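Local structure of serine proteinase inhibitor 1 (Myxoma virus, 6BJ5) at residues Asn111-Ile116 with Ala134-Asp139; Tyr38-Ala43 with Thr291-Thr296; Ser45-Ala50 with Met142-Ser147; Thr201-Lys206 with Cys244-Pro249. The protein inhibits serine endopeptidases as a poxviral member of the serpin family and is important in the virulence of myxoma virus. One frame throughout, in Å; residues are numbered along the deposited sequence.

Contact 1: residues Asn111-Ile116 with Ala134-Asp139; sequences NVKDVI and ASLDRD
Helix 112-120, the counterpart of helix F of the serpins, faces the linker that returns the chain to central strand 142-153, and Lys-113 and Ile-116 meet Leu-136 there. The backbones stay well apart: the nearest CA atoms, those of Lys-113 and Leu-136, are 8.4 Å from each other, so side chains alone bridge the gap. Leu-136 extends its CD1 methyl between two residues of the first helical turn. Lys-113 reaches it with the aliphatic part of its chain, CD lying 4.3 Å from Leu-136 CD1, while Ile-116 brings its terminal CD1 to 4.5 Å from that same methyl. These are loose apolar contacts. The lysine chain, as modelled, runs past the leucine, and NZ forms a salt bridge with Asp-133, the residue just before Ala-134; Arg-130 NH1 is also close to this ammonium group. Phe-107 touches Val-112, Ile-116 and Leu-136 alike and thus joins the two sides. Beyond Leu-136, the placement of Asp-137 OD2 near Asp-139 N fits an Asx turn, though the bond as modelled is too short to be trusted and remains doubtful. Inside the helix, Val-112 O receives Ile-116 N at 2.9 Å. A helix lying over the front of the large sheet, packed loosely against the chain that leads into strand 142-153, is the helix F arrangement of the serpin fold.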
loop_
_atom_site.group_PDB
_atom_site.type_symbol
_atom_site.label_atom_id
_atom_site.label_comp_id
_atom_site.label_asym_id
_atom_site.label_seq_id
_atom_site.Cartn_x
_atom_site.Cartn_y
_atom_site.Cartn_z
ATOM N N ASN A 111 -1.504 -23.047 -17.683
ATOM C CA ASN A 111 -2.120 -23.034 -16.367
ATOM C C ASN A 111 -1.180 -22.521 -15.271
ATOM O O ASN A 111 -1.495 -22.675 -14.085
ATOM C CB ASN A 111 -2.657 -24.428 -16.012
ATOM C CG ASN A 111 -1.624 -25.533 -16.205
ATOM O OD1 ASN A 111 -1.089 -25.719 -17.300
ATOM N ND2 ASN A 111 -1.348 -26.277 -15.138
ATOM N N VAL A 112 -0.050 -21.901 -15.632
ATOM C CA VAL A 112 0.832 -21.339 -14.608
ATOM C C VAL A 112 0.059 -20.341 -13.748
ATOM O O VAL A 112 0.068 -20.414 -12.513
ATOM C CB VAL A 112 2.103 -20.728 -15.245
ATOM C CG1 VAL A 112 1.844 -19.396 -15.931
ATOM C CG2 VAL A 112 3.195 -20.560 -14.207
ATOM N N LYS A 113 -0.697 -19.456 -14.394
ATOM C CA LYS A 113 -1.634 -18.594 -13.687
ATOM C C LYS A 113 -2.587 -19.395 -12.819
ATOM O O LYS A 113 -2.872 -19.024 -11.674
ATOM C CB LYS A 113 -2.420 -17.791 -14.700
ATOM C CG LYS A 113 -1.608 -16.792 -15.396
ATOM C CD LYS A 113 -2.044 -15.502 -14.956
ATOM C CE LYS A 113 -2.245 -14.686 -16.061
ATOM N NZ LYS A 113 -3.243 -13.718 -15.777
ATOM N N ASP A 114 -3.126 -20.482 -13.370
ATOM C CA ASP A 114 -4.058 -21.299 -12.605
ATOM C C ASP A 114 -3.368 -21.905 -11.393
ATOM O O ASP A 114 -3.897 -21.841 -10.280
ATOM C CB ASP A 114 -4.674 -22.378 -13.502
ATOM C CG ASP A 114 -5.430 -21.786 -14.686
ATOM O OD1 ASP A 114 -5.777 -20.582 -14.626
ATOM O OD2 ASP A 114 -5.677 -22.522 -15.669
ATOM N N VAL A 115 -2.161 -22.451 -11.583
ATOM C CA VAL A 115 -1.398 -22.982 -10.456
ATOM C C VAL A 115 -1.220 -21.919 -9.387
ATOM O O VAL A 115 -1.375 -22.188 -8.189
ATOM C CB VAL A 115 -0.028 -23.515 -10.917
ATOM C CG1 VAL A 115 0.685 -24.170 -9.742
ATOM C CG2 VAL A 115 -0.164 -24.493 -12.084
ATOM N N ILE A 116 -0.907 -20.691 -9.799
ATOM C CA ILE A 116 -0.496 -19.690 -8.822
ATOM C C ILE A 116 -1.704 -19.086 -8.116
ATOM O O ILE A 116 -1.695 -18.908 -6.892
ATOM C CB ILE A 116 0.395 -18.628 -9.494
ATOM C CG1 ILE A 116 1.738 -19.263 -9.874
ATOM C CG2 ILE A 116 0.625 -17.450 -8.552
ATOM C CD1 ILE A 116 2.554 -18.459 -10.857
ATOM N N ALA A 134 -0.858 -8.665 -16.113
ATOM C CA ALA A 134 0.036 -7.541 -16.337
ATOM C C ALA A 134 1.500 -7.905 -16.091
ATOM O O ALA A 134 2.394 -7.342 -16.731
ATOM C CB ALA A 134 -0.382 -6.366 -15.456
ATOM N N SER A 135 1.769 -8.856 -15.188
ATOM C CA SER A 135 3.118 -9.068 -14.681
ATOM C C SER A 135 3.788 -10.371 -15.107
ATOM O O SER A 135 5.003 -10.499 -14.922
ATOM C CB SER A 135 3.062 -9.029 -13.142
ATOM O OG SER A 135 4.309 -8.735 -12.553
ATOM N N LEU A 136 3.082 -11.302 -15.740
ATOM C CA LEU A 136 3.693 -12.558 -16.177
ATOM C C LEU A 136 3.954 -12.519 -17.670
ATOM O O LEU A 136 3.021 -12.469 -18.476
ATOM C CB LEU A 136 2.873 -13.782 -15.803
ATOM C CG LEU A 136 2.968 -13.971 -14.294
ATOM C CD1 LEU A 136 2.073 -15.099 -13.807
ATOM C CD2 LEU A 136 4.411 -14.152 -13.859
ATOM N N ASP A 137 5.216 -12.420 -18.007
ATOM C CA ASP A 137 5.742 -12.556 -19.351
ATOM C C ASP A 137 5.955 -14.061 -19.608
ATOM O O ASP A 137 5.561 -14.902 -18.798
ATOM C CB ASP A 137 6.972 -11.639 -19.411
ATOM C CG ASP A 137 7.912 -11.965 -20.509
ATOM O OD1 ASP A 137 7.649 -11.565 -21.659
ATOM O OD2 ASP A 137 8.941 -12.595 -20.209
ATOM N N ARG A 138 6.565 -14.443 -20.726
ATOM C CA ARG A 138 6.935 -15.838 -20.945
ATOM C C ARG A 138 8.400 -16.132 -20.651
ATOM O O ARG A 138 8.777 -17.292 -20.539
ATOM C CB ARG A 138 6.619 -16.248 -22.387
ATOM C CG ARG A 138 5.405 -17.150 -22.514
ATOM C CD ARG A 138 5.160 -17.572 -23.951
ATOM N NE ARG A 138 4.519 -18.880 -24.025
ATOM C CZ ARG A 138 3.211 -19.065 -23.917
ATOM N NH1 ARG A 138 2.701 -20.287 -23.986
ATOM N NH2 ARG A 138 2.417 -18.020 -23.732
ATOM N N ASP A 139 9.178 -15.087 -20.422
ATOM C CA ASP A 139 10.569 -15.242 -20.041
ATOM C C ASP A 139 10.690 -14.997 -18.531
ATOM O O ASP A 139 11.797 -14.838 -18.018
ATOM C CB ASP A 139 11.453 -14.260 -20.811
ATOM C CG ASP A 139 11.374 -14.460 -22.312
ATOM O OD1 ASP A 139 12.053 -13.712 -23.049
ATOM O OD2 ASP A 139 10.636 -15.363 -22.755
#

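Contact 2: residues Tyr38-Ala43 with Thr291-Thr296; sequences YGLTSA and TKVLQT
Helix 38-43 and strand 293-296 run roughly against each other, their directions 145° apart and their axes 10.0 Å apart at closest approach, with Leu-40 set opposite Gln-295. This is the place in the serpin fold where helix B lies beneath the central strands of sheet A, the region known as the shutter. Two side chains of the strand reach the helix. Gln-295 is extended through its first two torsions (chi1 -156°, chi2 -171°), which carries its carboxamide across to the helix backbone, where NE2 lies 3.5 Å from Leu-40 N and 4.0 Å from Leu-40 CB. Neither is a hydrogen bond: the amide nitrogen is instead satisfied by Ser-36 O, just before the helix, and by Thr-312 OG1 on neighbouring strand 305-314. Gly-39, which has no side chain, lets the amide come close to the helix backbone, its C atom being 4.1 Å from Gln-295 NE2. Val-293, two residues earlier on the same face of the strand, makes the apolar half of the contact, its CG1 lying 4.2 Å from Leu-40 CD1 as the two side chains cross at about a right angle. Phe-35 touches both Leu-40 and Gln-295, and Gly-39 O accepts a hydrogen bond from Ser-146 OG of strand 142-153, which ties the helix to a second central strand. On the helix itself Tyr-38 O is gripped twice by Ser-42, through N at 2.8 Å and through OG, which approaches from above the carbonyl plane and also lies above one face of the Tyr-38 ring, toward its rim.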
loop_
_atom_site.group_PDB
_atom_site.type_symbol
_atom_site.label_atom_id
_atom_site.label_comp_id
_atom_site.label_asym_id
_atom_site.label_seq_id
_atom_site.Cartn_x
_atom_site.Cartn_y
_atom_site.Cartn_z
ATOM N N TYR A 38 3.540 -0.943 3.169
ATOM C CA TYR A 38 3.913 -2.198 3.818
ATOM C C TYR A 38 4.073 -3.316 2.797
ATOM O O TYR A 38 5.011 -4.115 2.869
ATOM C CB TYR A 38 2.856 -2.598 4.821
ATOM C CG TYR A 38 3.158 -3.880 5.551
ATOM C CD1 TYR A 38 4.054 -3.891 6.605
ATOM C CD2 TYR A 38 2.564 -5.078 5.187
ATOM C CE1 TYR A 38 4.328 -5.042 7.300
ATOM C CE2 TYR A 38 2.845 -6.247 5.869
ATOM C CZ TYR A 38 3.730 -6.214 6.932
ATOM O OH TYR A 38 4.041 -7.342 7.647
ATOM N N GLY A 39 3.129 -3.419 1.863
ATOM C CA GLY A 39 3.208 -4.465 0.852
ATOM C C GLY A 39 4.454 -4.367 -0.011
ATOM O O GLY A 39 5.015 -5.384 -0.425
ATOM N N LEU A 40 4.869 -3.145 -0.349
ATOM C CA LEU A 40 6.106 -2.962 -1.103
ATOM C C LEU A 40 7.308 -3.385 -0.273
ATOM O O LEU A 40 8.138 -4.183 -0.713
ATOM C CB LEU A 40 6.255 -1.500 -1.519
ATOM C CG LEU A 40 7.499 -1.209 -2.361
ATOM C CD1 LEU A 40 7.532 -2.136 -3.571
ATOM C CD2 LEU A 40 7.494 0.247 -2.854
ATOM N N THR A 41 7.392 -2.856 0.949
ATOM C CA THR A 41 8.489 -3.126 1.866
ATOM C C THR A 41 8.627 -4.612 2.151
ATOM O O THR A 41 9.748 -5.133 2.235
ATOM C CB THR A 41 8.256 -2.342 3.157
ATOM O OG1 THR A 41 8.411 -0.943 2.880
ATOM C CG2 THR A 41 9.249 -2.761 4.250
ATOM N N SER A 42 7.499 -5.310 2.342
ATOM C CA SER A 42 7.573 -6.744 2.613
ATOM C C SER A 42 8.139 -7.509 1.421
ATOM O O SER A 42 8.980 -8.399 1.594
ATOM C CB SER A 42 6.196 -7.273 2.991
ATOM O OG SER A 42 5.690 -6.570 4.116
ATOM N N ALA A 43 7.741 -7.133 0.205
ATOM C CA ALA A 43 8.256 -7.774 -0.999
ATOM C C ALA A 43 9.759 -7.566 -1.132
ATOM O O ALA A 43 10.518 -8.522 -1.336
ATOM C CB ALA A 43 7.526 -7.216 -2.228
ATOM N N THR A 291 12.646 -7.460 -13.623
ATOM C CA THR A 291 12.185 -6.661 -14.749
ATOM C C THR A 291 11.069 -5.705 -14.371
ATOM O O THR A 291 11.100 -4.543 -14.784
ATOM C CB THR A 291 11.671 -7.560 -15.876
ATOM O OG1 THR A 291 12.577 -8.650 -16.103
ATOM C CG2 THR A 291 11.514 -6.739 -17.139
ATOM N N LYS A 292 10.114 -6.142 -13.542
ATOM C CA LYS A 292 8.932 -5.346 -13.238
ATOM C C LYS A 292 8.613 -5.465 -11.759
ATOM O O LYS A 292 8.762 -6.538 -11.170
ATOM C CB LYS A 292 7.694 -5.741 -14.074
ATOM C CG LYS A 292 7.901 -5.850 -15.578
ATOM C CD LYS A 292 6.670 -6.440 -16.277
ATOM C CE LYS A 292 7.051 -7.319 -17.474
ATOM N NZ LYS A 292 5.926 -7.515 -18.440
ATOM N N VAL A 293 8.156 -4.361 -11.173
ATOM C CA VAL A 293 7.556 -4.364 -9.849
ATOM C C VAL A 293 6.189 -3.723 -9.994
ATOM O O VAL A 293 6.081 -2.537 -10.341
ATOM C CB VAL A 293 8.389 -3.616 -8.801
ATOM C CG1 VAL A 293 7.707 -3.749 -7.428
ATOM C CG2 VAL A 293 9.811 -4.155 -8.751
ATOM N N LEU A 294 5.144 -4.517 -9.769
ATOM C CA LEU A 294 3.770 -4.069 -9.919
ATOM C C LEU A 294 2.993 -4.298 -8.636
ATOM O O LEU A 294 3.168 -5.324 -7.957
ATOM C CB LEU A 294 3.077 -4.783 -11.076
ATOM C CG LEU A 294 3.777 -4.596 -12.419
ATOM C CD1 LEU A 294 2.996 -5.296 -13.525
ATOM C CD2 LEU A 294 3.990 -3.116 -12.726
ATOM N N GLN A 295 2.165 -3.312 -8.300
ATOM C CA GLN A 295 1.272 -3.386 -7.153
ATOM C C GLN A 295 -0.148 -3.032 -7.582
ATOM O O GLN A 295 -0.390 -1.972 -8.176
ATOM C CB GLN A 295 1.737 -2.448 -6.030
ATOM C CG GLN A 295 1.240 -2.861 -4.666
ATOM C CD GLN A 295 1.502 -1.828 -3.599
ATOM O OE1 GLN A 295 0.828 -0.793 -3.518
ATOM N NE2 GLN A 295 2.523 -2.087 -2.788
ATOM N N THR A 296 -1.091 -3.904 -7.269
ATOM C CA THR A 296 -2.493 -3.570 -7.419
ATOM C C THR A 296 -3.105 -3.533 -6.026
ATOM O O THR A 296 -2.943 -4.476 -5.232
ATOM C CB THR A 296 -3.222 -4.558 -8.326
ATOM O OG1 THR A 296 -3.280 -5.827 -7.686
ATOM C CG2 THR A 296 -2.491 -4.724 -9.626
#

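Contact 3: residues Ser45-Ala50 with Met142-Ser147; sequences SVLRIA and MLLLSS
The last turns of helix 37-49 approach strand 142-147 most closely at Leu-47 and Leu-144, whose CA atoms are 7.2 Å apart. Leu-144 leaves the strand toward the helix and does nearly all the touching from that side. Its CD1 methyl lodges between two successive residues: it lies 3.5 Å from Val-46 CG1, 3.7 Å from Leu-47 CB, and 3.3 Å from Leu-47 N, so it sits close against the helix backbone. The other branch stays on the valine, with CD2 3.9 Å from Val-46 CB. Val-46 turns its CG1 anti to its own nitrogen (chi1 173°), and this branch meets both CD1 and CG of the leucine. Leu-47 contributes mainly its CB, and also touches Phe-279. Phe-94 of helix 88-98 also packs on Val-46, and Ala-43, a turn earlier on the same helix, touches Leu-144 as well. Everything that meets across the two segments is hydrocarbon or the flank of a helix backbone, and all three side chains involved are buried. Between residues 45-50 and 142-147, attachment therefore rests on close shape fit and the exclusion of water; the hydrogen bond joining this helix to this strand lies further back, from Ser-146 OG to Gly-39 O.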
loop_
_atom_site.group_PDB
_atom_site.type_symbol
_atom_site.label_atom_id
_atom_site.label_comp_id
_atom_site.label_asym_id
_atom_site.label_seq_id
_atom_site.Cartn_x
_atom_site.Cartn_y
_atom_site.Cartn_z
ATOM N N SER A 45 11.829 -6.922 1.145
ATOM C CA SER A 45 12.523 -7.603 2.233
ATOM C C SER A 45 12.802 -9.063 1.883
ATOM O O SER A 45 13.891 -9.582 2.162
ATOM C CB SER A 45 11.688 -7.476 3.507
ATOM O OG SER A 45 12.298 -8.082 4.626
ATOM N N VAL A 46 11.841 -9.727 1.235
ATOM C CA VAL A 46 12.068 -11.077 0.718
ATOM C C VAL A 46 13.115 -11.050 -0.386
ATOM O O VAL A 46 14.079 -11.822 -0.360
ATOM C CB VAL A 46 10.744 -11.681 0.219
ATOM C CG1 VAL A 46 10.993 -13.007 -0.480
ATOM C CG2 VAL A 46 9.772 -11.858 1.386
ATOM N N LEU A 47 12.954 -10.142 -1.367
ATOM C CA LEU A 47 13.908 -10.016 -2.474
ATOM C C LEU A 47 15.331 -9.875 -1.975
ATOM O O LEU A 47 16.282 -10.221 -2.681
ATOM C CB LEU A 47 13.566 -8.793 -3.323
ATOM C CG LEU A 47 14.411 -8.549 -4.575
ATOM C CD1 LEU A 47 14.224 -9.673 -5.558
ATOM C CD2 LEU A 47 14.056 -7.245 -5.244
ATOM N N ARG A 48 15.481 -9.392 -0.759
ATOM C CA ARG A 48 16.777 -9.092 -0.190
ATOM C C ARG A 48 17.488 -10.368 0.258
ATOM O O ARG A 48 18.719 -10.450 0.198
ATOM C CB ARG A 48 16.537 -8.078 0.926
ATOM C CG ARG A 48 17.696 -7.588 1.640
ATOM C CD ARG A 48 17.249 -6.523 2.621
ATOM N NE ARG A 48 18.284 -6.401 3.631
ATOM C CZ ARG A 48 19.412 -5.731 3.450
ATOM N NH1 ARG A 48 19.644 -5.096 2.293
ATOM N NH2 ARG A 48 20.309 -5.717 4.427
ATOM N N ILE A 49 16.731 -11.388 0.665
ATOM C CA ILE A 49 17.311 -12.665 1.044
ATOM C C ILE A 49 17.984 -13.325 -0.147
ATOM O O ILE A 49 18.869 -14.159 0.025
ATOM C CB ILE A 49 16.202 -13.571 1.630
ATOM C CG1 ILE A 49 15.569 -12.914 2.859
ATOM C CG2 ILE A 49 16.731 -14.944 1.992
ATOM C CD1 ILE A 49 16.548 -12.698 3.981
ATOM N N ALA A 50 17.619 -12.935 -1.361
ATOM C CA ALA A 50 18.234 -13.482 -2.557
ATOM C C ALA A 50 19.407 -12.656 -3.075
ATOM O O ALA A 50 20.174 -13.151 -3.912
ATOM C CB ALA A 50 17.181 -13.612 -3.667
ATOM N N MET A 142 11.082 -15.734 -12.159
ATOM C CA MET A 142 10.770 -15.715 -10.738
ATOM C C MET A 142 9.557 -14.816 -10.507
ATOM O O MET A 142 9.355 -13.859 -11.254
ATOM C CB MET A 142 11.962 -15.192 -9.949
ATOM C CG MET A 142 11.969 -13.648 -9.862
ATOM S SD MET A 142 13.479 -13.046 -9.148
ATOM C CE MET A 142 13.715 -14.357 -7.964
ATOM N N LEU A 143 8.710 -15.139 -9.529
ATOM C CA LEU A 143 7.665 -14.206 -9.136
ATOM C C LEU A 143 7.721 -14.081 -7.625
ATOM O O LEU A 143 7.617 -15.088 -6.916
ATOM C CB LEU A 143 6.287 -14.673 -9.611
ATOM C CG LEU A 143 5.210 -13.688 -9.170
ATOM C CD1 LEU A 143 5.296 -12.452 -10.090
ATOM C CD2 LEU A 143 3.844 -14.325 -9.221
ATOM N N LEU A 144 7.982 -12.878 -7.135
ATOM C CA LEU A 144 7.989 -12.621 -5.706
ATOM C C LEU A 144 6.693 -11.895 -5.405
ATOM O O LEU A 144 6.429 -10.838 -5.985
ATOM C CB LEU A 144 9.177 -11.764 -5.291
ATOM C CG LEU A 144 9.521 -11.821 -3.806
ATOM C CD1 LEU A 144 10.971 -11.422 -3.603
ATOM C CD2 LEU A 144 8.597 -10.965 -2.940
ATOM N N LEU A 145 5.876 -12.460 -4.525
ATOM C CA LEU A 145 4.536 -11.934 -4.343
ATOM C C LEU A 145 4.285 -11.644 -2.865
ATOM O O LEU A 145 4.507 -12.512 -2.005
ATOM C CB LEU A 145 3.501 -12.900 -4.918
ATOM C CG LEU A 145 2.064 -12.483 -4.624
ATOM C CD1 LEU A 145 1.686 -11.328 -5.513
ATOM C CD2 LEU A 145 1.122 -13.648 -4.830
ATOM N N SER A 146 3.836 -10.409 -2.592
ATOM C CA SER A 146 3.481 -9.914 -1.261
ATOM C C SER A 146 2.014 -9.479 -1.253
ATOM O O SER A 146 1.615 -8.582 -2.013
ATOM C CB SER A 146 4.381 -8.740 -0.859
ATOM O OG SER A 146 4.088 -8.257 0.448
ATOM N N SER A 147 1.219 -10.086 -0.377
ATOM C CA SER A 147 -0.209 -9.811 -0.283
ATOM C C SER A 147 -0.525 -9.230 1.088
ATOM O O SER A 147 -0.071 -9.764 2.105
ATOM C CB SER A 147 -1.009 -11.088 -0.471
ATOM O OG SER A 147 -0.856 -11.551 -1.797
#

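Contact 4: residues Thr201-Lys206 with Cys244-Pro249; sequences TELPYK and CQVVMP
The carboxylate of Glu-202 is gripped by two groups of a second chain of the assembly, OE2 in a salt bridge with Lys-23 of that chain and OE1 in a hydrogen bond with its Tyr-21. Across the strand from this polar face, the next residue, Leu-203, points into the interior and makes the contact between strands 201-204 and 244-249. Its two methyls divide the work. CD1 lies 3.8 Å from the sulfur SD of Met-248, the two side chains sliding past each other in opposite directions, while CD2 reaches CG1 of Val-246 at 4.3 Å. Met-248 starts with CG wedged between its backbone N and carbonyl carbon (chi1 76°) and bends again at its last torsion, -61°, which sets the sulfur abreast of the leucine branch. Trp-154 also packs on Leu-203, and its ring stacks with that of Tyr-205 where the chain leaves the strand. Leu-186 packs on both Thr-201 and Val-246, one residue from each strand. The partner strand is itself completed by the second chain: Cys-244 to Val-247 pair in parallel with one of its strands, so this sheet continues across the interface. Two sheets facing each other through aliphatic side chains, both leaning on a separate C-terminal chain, fit the packing of sheets B and C in a cleaved serpin.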
loop_
_atom_site.group_PDB
_atom_site.type_symbol
_atom_site.label_atom_id
_atom_site.label_comp_id
_atom_site.label_asym_id
_atom_site.label_seq_id
_atom_site.Cartn_x
_atom_site.Cartn_y
_atom_site.Cartn_z
ATOM N N THR A 201 -6.609 13.741 11.596
ATOM C CA THR A 201 -7.618 13.216 12.500
ATOM C C THR A 201 -7.525 11.698 12.503
ATOM O O THR A 201 -7.447 11.081 11.440
ATOM C CB THR A 201 -9.018 13.677 12.050
ATOM O OG1 THR A 201 -9.057 15.113 11.995
ATOM C CG2 THR A 201 -10.101 13.147 12.985
ATOM N N GLU A 202 -7.589 11.092 13.687
ATOM C CA GLU A 202 -7.396 9.655 13.820
ATOM C C GLU A 202 -8.736 8.968 14.013
ATOM O O GLU A 202 -9.388 9.125 15.047
ATOM C CB GLU A 202 -6.442 9.325 14.972
ATOM C CG GLU A 202 -6.122 7.849 14.976
ATOM C CD GLU A 202 -4.995 7.457 15.880
ATOM O OE1 GLU A 202 -3.893 8.034 15.750
ATOM O OE2 GLU A 202 -5.187 6.510 16.660
ATOM N N LEU A 203 -9.110 8.166 13.040
ATOM C CA LEU A 203 -10.305 7.345 13.103
ATOM C C LEU A 203 -9.897 5.939 13.492
ATOM O O LEU A 203 -9.327 5.217 12.664
ATOM C CB LEU A 203 -11.010 7.341 11.749
ATOM C CG LEU A 203 -11.320 8.705 11.147
ATOM C CD1 LEU A 203 -11.620 8.531 9.675
ATOM C CD2 LEU A 203 -12.527 9.288 11.840
ATOM N N PRO A 204 -10.093 5.517 14.732
ATOM C CA PRO A 204 -9.687 4.161 15.109
ATOM C C PRO A 204 -10.644 3.087 14.619
ATOM O O PRO A 204 -11.864 3.258 14.608
ATOM C CB PRO A 204 -9.678 4.218 16.640
ATOM C CG PRO A 204 -10.651 5.289 16.984
ATOM C CD PRO A 204 -10.502 6.322 15.900
ATOM N N TYR A 205 -10.069 1.933 14.277
ATOM C CA TYR A 205 -10.859 0.767 13.910
ATOM C C TYR A 205 -11.194 -0.005 15.172
ATOM O O TYR A 205 -10.666 0.278 16.245
ATOM C CB TYR A 205 -10.113 -0.134 12.924
ATOM C CG TYR A 205 -9.936 0.494 11.573
ATOM C CD1 TYR A 205 -11.000 0.607 10.696
ATOM C CD2 TYR A 205 -8.705 1.022 11.200
ATOM C CE1 TYR A 205 -10.835 1.217 9.480
ATOM C CE2 TYR A 205 -8.528 1.622 9.996
ATOM C CZ TYR A 205 -9.596 1.727 9.139
ATOM O OH TYR A 205 -9.419 2.341 7.927
ATOM N N LYS A 206 -12.083 -0.997 15.036
ATOM C CA LYS A 206 -12.628 -1.655 16.222
ATOM C C LYS A 206 -11.553 -2.459 16.950
ATOM O O LYS A 206 -11.634 -2.643 18.167
ATOM C CB LYS A 206 -13.830 -2.525 15.829
ATOM C CG LYS A 206 -14.272 -3.571 16.850
ATOM C CD LYS A 206 -15.417 -4.426 16.296
ATOM C CE LYS A 206 -15.684 -5.680 17.133
ATOM N NZ LYS A 206 -16.290 -6.761 16.294
ATOM N N CYS A 244 -15.486 15.994 17.814
ATOM C CA CYS A 244 -15.450 16.381 16.416
ATOM C C CYS A 244 -16.715 15.996 15.680
ATOM O O CYS A 244 -17.425 15.047 16.046
ATOM C CB CYS A 244 -14.284 15.736 15.643
ATOM S SG CYS A 244 -12.645 16.090 16.205
ATOM N N GLN A 245 -16.955 16.765 14.619
ATOM C CA GLN A 245 -17.841 16.405 13.527
ATOM C C GLN A 245 -16.952 16.001 12.355
ATOM O O GLN A 245 -16.129 16.802 11.884
ATOM C CB GLN A 245 -18.776 17.556 13.136
ATOM C CG GLN A 245 -19.943 17.063 12.259
ATOM C CD GLN A 245 -20.770 18.169 11.614
ATOM O OE1 GLN A 245 -20.489 19.352 11.779
ATOM N NE2 GLN A 245 -21.790 17.776 10.851
ATOM N N VAL A 246 -17.110 14.762 11.900
ATOM C CA VAL A 246 -16.383 14.226 10.755
ATOM C C VAL A 246 -17.361 14.095 9.599
ATOM O O VAL A 246 -18.381 13.407 9.717
ATOM C CB VAL A 246 -15.734 12.879 11.098
ATOM C CG1 VAL A 246 -14.991 12.305 9.918
ATOM C CG2 VAL A 246 -14.832 13.046 12.291
ATOM N N VAL A 247 -17.081 14.794 8.507
ATOM C CA VAL A 247 -17.875 14.729 7.287
ATOM C C VAL A 247 -16.929 14.238 6.189
ATOM O O VAL A 247 -16.072 14.990 5.710
ATOM C CB VAL A 247 -18.489 16.087 6.942
ATOM C CG1 VAL A 247 -19.289 16.011 5.642
ATOM C CG2 VAL A 247 -19.328 16.613 8.107
ATOM N N MET A 248 -17.030 12.972 5.809
ATOM C CA MET A 248 -16.090 12.461 4.828
ATOM C C MET A 248 -16.806 11.521 3.890
ATOM O O MET A 248 -17.806 10.886 4.271
ATOM C CB MET A 248 -14.908 11.755 5.516
ATOM C CG MET A 248 -15.238 10.387 6.040
ATOM S SD MET A 248 -13.795 9.558 6.726
ATOM C CE MET A 248 -12.702 9.467 5.325
ATOM N N PRO A 249 -16.351 11.406 2.643
ATOM C CA PRO A 249 -17.032 10.571 1.657
ATOM C C PRO A 249 -16.787 9.093 1.878
ATOM O O PRO A 249 -15.714 8.681 2.313
ATOM C CB PRO A 249 -16.392 10.970 0.317
ATOM C CG PRO A 249 -15.393 12.065 0.634
ATOM C CD PRO A 249 -15.106 11.971 2.098
#

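In the fold
Contacts 1, 3 and 4 are apolar and contact 2 is mixed; all are largely buried, though Leu-136 of contact 1 is partly exposed. Contacts 2 and 3 lie nearest the middle of the chain, their centres about 9 Å apart, and share helix 37-49, which leans on strands 293-302 and 142-153 of one sheet; only contact 2 brings a buried amide into play. Strand 305-314 lies between those two strands, as expected of a reactive-centre loop inserted after cleavage. Contact 1 is farther out, touching contact 3 through Leu-136 and Leu-143 and contact 2 through Ser-135 and Leu-294. Contact 4 stands apart, its centre about 41 Å from that of contact 1, and alone combines two strands.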